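Local coordinates for protein short chain alcohol dehydrogenase-related dehydrogenase (Sinorhizobium meliloti, PDB 3TPC) that probably works as an oxidoreductase of the short-chain dehydrogenase/reductase family, though its substrate is not established, at residues V23-M26 with L27-G31; A127-V130 with M131-E135. All blocks are in the same frame, centred on the assembly; numbering follows the deposited sequence.

Contact 1: V23-M26 with L27-G31; sequences VTRM and LAQEG
Val23 and Leu27, one helical turn apart, lie side by side and point the same way, with Val23 CG1 3.8 Å from Leu27 CD1. CG1 reaches that neighbour because it stands anti to the backbone N (chi1 163°). The backbone bond from Leu27 N to Val23 O, 2.9 Å, ties the same two residues, and Leu27 CG lies 3.3 Å from Val23 O. This is the tightly packed side: Leu27 also touches Phe10 and Val12 of strand 9-12 and Val34 of strand 33-38, so the helix rests on the sheet of the Rossmann-type beta-alpha-beta unit. Replacing this leucine by an alanine would probably open a gap against Val23, Phe10, Val12 and Val34. On the solvent side Arg25 and Gln29 are joined by the main chain, Gln29 N to Arg25 O at 3.0 Å and nearly straight (176°), while Arg25 CD and Gln29 NE2 stay 4.3 Å apart. Toward the C-terminus Glu30 N bonds weakly to Met26 O, and Gly31 (phi 82°) is the Schellman C-prime residue, Ala32 N pairing with Leu27 O and Gly31 N with Ala28 O. This is consistent with main-chain bonds holding the turn and the apolar face packing on the sheet.

Contact 2: A127-V130 with M131-E135; sequences AAEV and MSQGE
Ala127 O accepts Met131 N at 2.9 Å and Ala128 O accepts Ser132 N at 2.9 Å, both i to i+4 bonds, but the next donor breaks the pattern: Gln133 N bonds to Val130 O, only three residues back. That last bond is short, 2.8 Å, yet its donor stands 55° out of the carbonyl plane, and Gly134 N similarly reaches back three residues to Met131 O. Among the side chains, Met131, a selenomethionine, lies back along the turn before it. Its CG is anti to the carbonyl carbon (chi1 -62°) and 3.1 Å from Ala127 O, and the extended chain carries SE to 4.1 Å from Ala128 CA. Tightening from i+4 to i+3 bonding in this way is how helix 106-132, a long helix flanking the parallel sheet of the Rossmann-type fold, runs out near its C-terminal end. Ala127 and Met131 both touch Leu85 of strand 84-87, while Ala127 and Val130 touch Leu72 of helix 65-79, so this end of the helix is wedged between sheet and neighbouring helix. On another flank Ala128 and Ser132 pack on Leu98 of the second subunit, and Glu129 on Pro103 of that subunit. Glu129 and Gln133 run side by side in the same direction. Beyond them Gly134 O accepts a weak hydrogen bond from Arg142 NH1.

Contacts 1 and 2 are separate helix ends of one Rossmann-type domain, in series along the chain. As in classical members of the family, helices 18-29 and 225-237 probably pack on one face of the sheet and helices 65-79 and 106-132 on the other, which fits the 21 Å between contact centres and the 11 Å or so between nearest atoms. Contact 1 rests on strands 9-12 and 33-38, contact 2 on strand 84-87, next to 9-12 in the sheet. No other chain of the assembly touches residues 23-31, whereas residues 127-135 meet a second subunit. Helix 18-29 follows the glycine-rich turn that in this family probably holds the cofactor; contact 1 lies at its other end.

Contact 1: V23-M26 with L27-G31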
ATOM      1  N   VAL D  23      -5.590 -10.367  25.377  1.00 33.81           N
ATOM      2  CA  VAL D  23      -5.406 -11.563  24.551  1.00 33.57           C
ATOM      3  C   VAL D  23      -5.313 -12.809  25.442  1.00 33.72           C
ATOM      4  O   VAL D  23      -5.924 -13.861  25.150  1.00 32.87           O
ATOM      5  CB  VAL D  23      -4.170 -11.431  23.609  1.00 32.38           C
ATOM      6  CG1 VAL D  23      -3.746 -12.759  23.085  1.00 32.36           C
ATOM      7  CG2 VAL D  23      -4.502 -10.526  22.431  1.00 33.21           C
ATOM      8  N   THR D  24      -4.545 -12.662  26.521  1.00 33.94           N
ATOM      9  CA  THR D  24      -4.361 -13.714  27.492  1.00 35.09           C
ATOM     10  C   THR D  24      -5.743 -14.041  28.122  1.00 35.40           C
ATOM     11  O   THR D  24      -6.162 -15.198  28.188  1.00 35.31           O
ATOM     12  CB  THR D  24      -3.334 -13.242  28.485  1.00 35.42           C
ATOM     13  OG1 THR D  24      -2.163 -12.896  27.751  1.00 36.66           O
ATOM     14  CG2 THR D  24      -2.974 -14.306  29.476  1.00 35.20           C
ATOM     15  N   ARG D  25      -6.485 -13.014  28.474  1.00 35.79           N
ATOM     16  CA  ARG D  25      -7.823 -13.230  28.951  1.00 37.80           C
ATOM     17  C   ARG D  25      -8.696 -14.031  27.982  1.00 37.06           C
ATOM     18  O   ARG D  25      -9.255 -15.068  28.402  1.00 36.74           O
ATOM     19  CB  ARG D  25      -8.486 -11.918  29.294  1.00 38.71           C
ATOM     20  CG  ARG D  25      -8.830 -11.819  30.729  1.00 44.31           C
ATOM     21  CD  ARG D  25      -9.680 -10.573  30.983  1.00 51.71           C
ATOM     22  NE  ARG D  25      -8.810  -9.391  31.021  1.00 57.40           N
ATOM     23  CZ  ARG D  25      -8.709  -8.476  30.050  1.00 59.06           C
ATOM     24  NH1 ARG D  25      -9.449  -8.569  28.935  1.00 57.12           N
ATOM     25  NH2 ARG D  25      -7.860  -7.460  30.212  1.00 58.06           N
HETATM   26  N   MSE D  26      -8.807 -13.583  26.717  1.00 36.05           N
HETATM   27  CA  MSE D  26      -9.641 -14.312  25.737  1.00 35.36           C
HETATM   28  C   MSE D  26      -9.177 -15.722  25.476  1.00 34.95           C
HETATM   29  O   MSE D  26     -10.002 -16.595  25.322  1.00 35.99           O
HETATM   30  CB  MSE D  26     -10.006 -13.517  24.457  1.00 34.41           C
HETATM   31  CG  MSE D  26      -9.148 -13.717  23.289  1.00 34.05           C
HETATM   32 SE   MSE D  26      -9.233 -15.423  22.403  0.50 26.29          SE
HETATM   33  CE  MSE D  26      -7.483 -15.236  21.626  1.00 32.14           C
ATOM     34  N   LEU D  27      -7.885 -15.975  25.523  1.00 35.11           N
ATOM     35  CA  LEU D  27      -7.420 -17.343  25.382  1.00 36.40           C
ATOM     36  C   LEU D  27      -7.795 -18.201  26.597  1.00 37.78           C
ATOM     37  O   LEU D  27      -8.255 -19.316  26.427  1.00 37.44           O
ATOM     38  CB  LEU D  27      -5.911 -17.414  25.052  1.00 35.80           C
ATOM     39  CG  LEU D  27      -5.510 -16.836  23.670  1.00 34.29           C
ATOM     40  CD1 LEU D  27      -4.046 -16.532  23.561  1.00 31.08           C
ATOM     41  CD2 LEU D  27      -5.918 -17.728  22.506  1.00 32.18           C
ATOM     42  N   ALA D  28      -7.631 -17.665  27.811  1.00 38.91           N
ATOM     43  CA  ALA D  28      -8.029 -18.396  29.042  1.00 40.03           C
ATOM     44  C   ALA D  28      -9.493 -18.802  29.053  1.00 40.88           C
ATOM     45  O   ALA D  28      -9.808 -19.952  29.343  1.00 41.04           O
ATOM     46  CB  ALA D  28      -7.680 -17.599  30.300  1.00 40.38           C
ATOM     47  N   GLN D  29     -10.370 -17.846  28.736  1.00 42.21           N
ATOM     48  CA  GLN D  29     -11.784 -18.081  28.502  1.00 43.14           C
ATOM     49  C   GLN D  29     -12.127 -19.060  27.364  1.00 42.85           C
ATOM     50  O   GLN D  29     -13.208 -19.622  27.375  1.00 43.04           O
ATOM     51  CB  GLN D  29     -12.482 -16.754  28.190  1.00 44.48           C
ATOM     52  CG  GLN D  29     -12.613 -15.744  29.338  1.00 48.93           C
ATOM     53  CD  GLN D  29     -12.905 -14.309  28.823  1.00 54.35           C
ATOM     54  OE1 GLN D  29     -13.196 -14.100  27.625  1.00 55.84           O
ATOM     55  NE2 GLN D  29     -12.799 -13.320  29.719  1.00 54.05           N
ATOM     56  N   GLU D  30     -11.266 -19.234  26.357  1.00 42.36           N
ATOM     57  CA  GLU D  30     -11.536 -20.257  25.308  1.00 41.32           C
ATOM     58  C   GLU D  30     -10.860 -21.577  25.623  1.00 40.42           C
ATOM     59  O   GLU D  30     -10.794 -22.463  24.785  1.00 40.80           O
ATOM     60  CB  GLU D  30     -11.099 -19.808  23.904  1.00 40.85           C
ATOM     61  CG  GLU D  30     -11.771 -18.539  23.376  1.00 42.67           C
ATOM     62  CD  GLU D  30     -13.221 -18.733  22.952  1.00 41.72           C
ATOM     63  OE1 GLU D  30     -13.574 -19.832  22.524  1.00 43.17           O
ATOM     64  OE2 GLU D  30     -14.014 -17.772  23.032  1.00 41.80           O
ATOM     65  N   GLY D  31     -10.312 -21.677  26.820  1.00 40.58           N
ATOM     66  CA  GLY D  31      -9.772 -22.931  27.337  1.00 40.27           C
ATOM     67  C   GLY D  31      -8.378 -23.290  26.904  1.00 40.39           C
ATOM     68  O   GLY D  31      -7.983 -24.465  26.978  1.00 40.87           O
TER

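Contact 2: A127-V130 with M131-E135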
ATOM      1  N   ALA D 127       9.924 -19.376  18.690  1.00 31.38           N
ATOM      2  CA  ALA D 127       8.638 -20.067  18.656  1.00 29.90           C
ATOM      3  C   ALA D 127       8.469 -20.920  17.415  1.00 29.56           C
ATOM      4  O   ALA D 127       7.909 -22.004  17.457  1.00 30.11           O
ATOM      5  CB  ALA D 127       7.523 -19.074  18.729  1.00 29.84           C
ATOM      6  N   ALA D 128       8.889 -20.396  16.282  1.00 28.25           N
ATOM      7  CA  ALA D 128       8.591 -21.048  15.072  1.00 26.86           C
ATOM      8  C   ALA D 128       9.354 -22.361  15.027  1.00 27.15           C
ATOM      9  O   ALA D 128       8.816 -23.355  14.518  1.00 25.72           O
ATOM     10  CB  ALA D 128       8.961 -20.177  13.911  1.00 26.42           C
ATOM     11  N   GLU D 129      10.594 -22.349  15.523  1.00 27.06           N
ATOM     12  CA  GLU D 129      11.405 -23.551  15.643  1.00 28.71           C
ATOM     13  C   GLU D 129      10.614 -24.667  16.356  1.00 29.00           C
ATOM     14  O   GLU D 129      10.452 -25.739  15.802  1.00 28.08           O
ATOM     15  CB  GLU D 129      12.702 -23.263  16.401  1.00 29.30           C
ATOM     16  CG  GLU D 129      13.435 -24.550  16.856  1.00 32.28           C
ATOM     17  CD  GLU D 129      14.899 -24.309  17.203  1.00 37.49           C
ATOM     18  OE1 GLU D 129      15.181 -23.415  18.034  1.00 37.64           O
ATOM     19  OE2 GLU D 129      15.780 -24.973  16.608  1.00 41.82           O
ATOM     20  N   VAL D 130      10.098 -24.378  17.564  1.00 29.96           N
ATOM     21  CA  VAL D 130       9.234 -25.297  18.281  1.00 30.26           C
ATOM     22  C   VAL D 130       7.960 -25.706  17.514  1.00 32.44           C
ATOM     23  O   VAL D 130       7.662 -26.915  17.422  1.00 33.69           O
ATOM     24  CB  VAL D 130       8.864 -24.738  19.613  1.00 30.51           C
ATOM     25  CG1 VAL D 130       7.745 -25.538  20.219  1.00 30.84           C
ATOM     26  CG2 VAL D 130      10.050 -24.764  20.518  1.00 29.61           C
HETATM   27  N   MSE D 131       7.204 -24.734  16.962  1.00 31.83           N
HETATM   28  CA  MSE D 131       5.939 -25.046  16.312  1.00 31.70           C
HETATM   29  C   MSE D 131       6.203 -26.075  15.240  1.00 32.76           C
HETATM   30  O   MSE D 131       5.429 -27.006  15.065  1.00 34.33           O
HETATM   31  CB  MSE D 131       5.294 -23.783  15.704  1.00 31.30           C
HETATM   32  CG  MSE D 131       4.938 -22.687  16.750  1.00 28.16           C
HETATM   33 SE   MSE D 131       4.550 -21.049  15.811  0.50 18.25          SE
HETATM   34  CE  MSE D 131       3.400 -20.355  17.105  1.00 16.25           C
ATOM     35  N   SER D 132       7.304 -25.847  14.534  1.00 33.57           N
ATOM     36  CA  SER D 132       7.973 -26.676  13.542  1.00 34.59           C
ATOM     37  C   SER D 132       7.947 -28.196  13.844  1.00 35.12           C
ATOM     38  O   SER D 132       7.739 -29.037  12.947  1.00 33.84           O
ATOM     39  CB  SER D 132       9.439 -26.185  13.582  1.00 35.03           C
ATOM     40  OG  SER D 132      10.243 -26.502  12.480  1.00 35.87           O
ATOM     41  N   GLN D 133       8.184 -28.509  15.124  1.00 35.97           N
ATOM     42  CA  GLN D 133       8.473 -29.854  15.594  1.00 36.75           C
ATOM     43  C   GLN D 133       7.191 -30.572  16.014  1.00 36.60           C
ATOM     44  O   GLN D 133       7.243 -31.719  16.434  1.00 36.88           O
ATOM     45  CB  GLN D 133       9.432 -29.793  16.782  1.00 36.60           C
ATOM     46  CG  GLN D 133      10.892 -29.503  16.443  1.00 41.01           C
ATOM     47  CD  GLN D 133      11.672 -28.920  17.656  1.00 44.79           C
ATOM     48  OE1 GLN D 133      12.755 -28.360  17.505  1.00 44.04           O
ATOM     49  NE2 GLN D 133      11.103 -29.050  18.857  1.00 46.23           N
ATOM     50  N   GLY D 134       6.050 -29.888  15.932  1.00 36.18           N
ATOM     51  CA  GLY D 134       4.744 -30.485  16.306  1.00 35.19           C
ATOM     52  C   GLY D 134       4.022 -31.134  15.134  1.00 34.32           C
ATOM     53  O   GLY D 134       4.492 -31.051  14.006  1.00 33.56           O
ATOM     54  N   GLU D 135       2.901 -31.801  15.412  1.00 34.73           N
ATOM     55  CA  GLU D 135       2.044 -32.425  14.390  1.00 35.08           C
ATOM     56  C   GLU D 135       1.153 -31.367  13.771  1.00 34.51           C
ATOM     57  O   GLU D 135       0.638 -30.482  14.467  1.00 33.78           O
ATOM     58  CB  GLU D 135       1.075 -33.388  15.050  1.00 36.11           C
ATOM     59  CG  GLU D 135       1.274 -34.864  14.940  1.00 39.99           C
ATOM     60  CD  GLU D 135       0.177 -35.612  15.778  1.00 45.84           C
ATOM     61  OE1 GLU D 135      -0.622 -36.372  15.171  1.00 47.57           O
ATOM     62  OE2 GLU D 135       0.099 -35.415  17.038  1.00 45.27           O
TER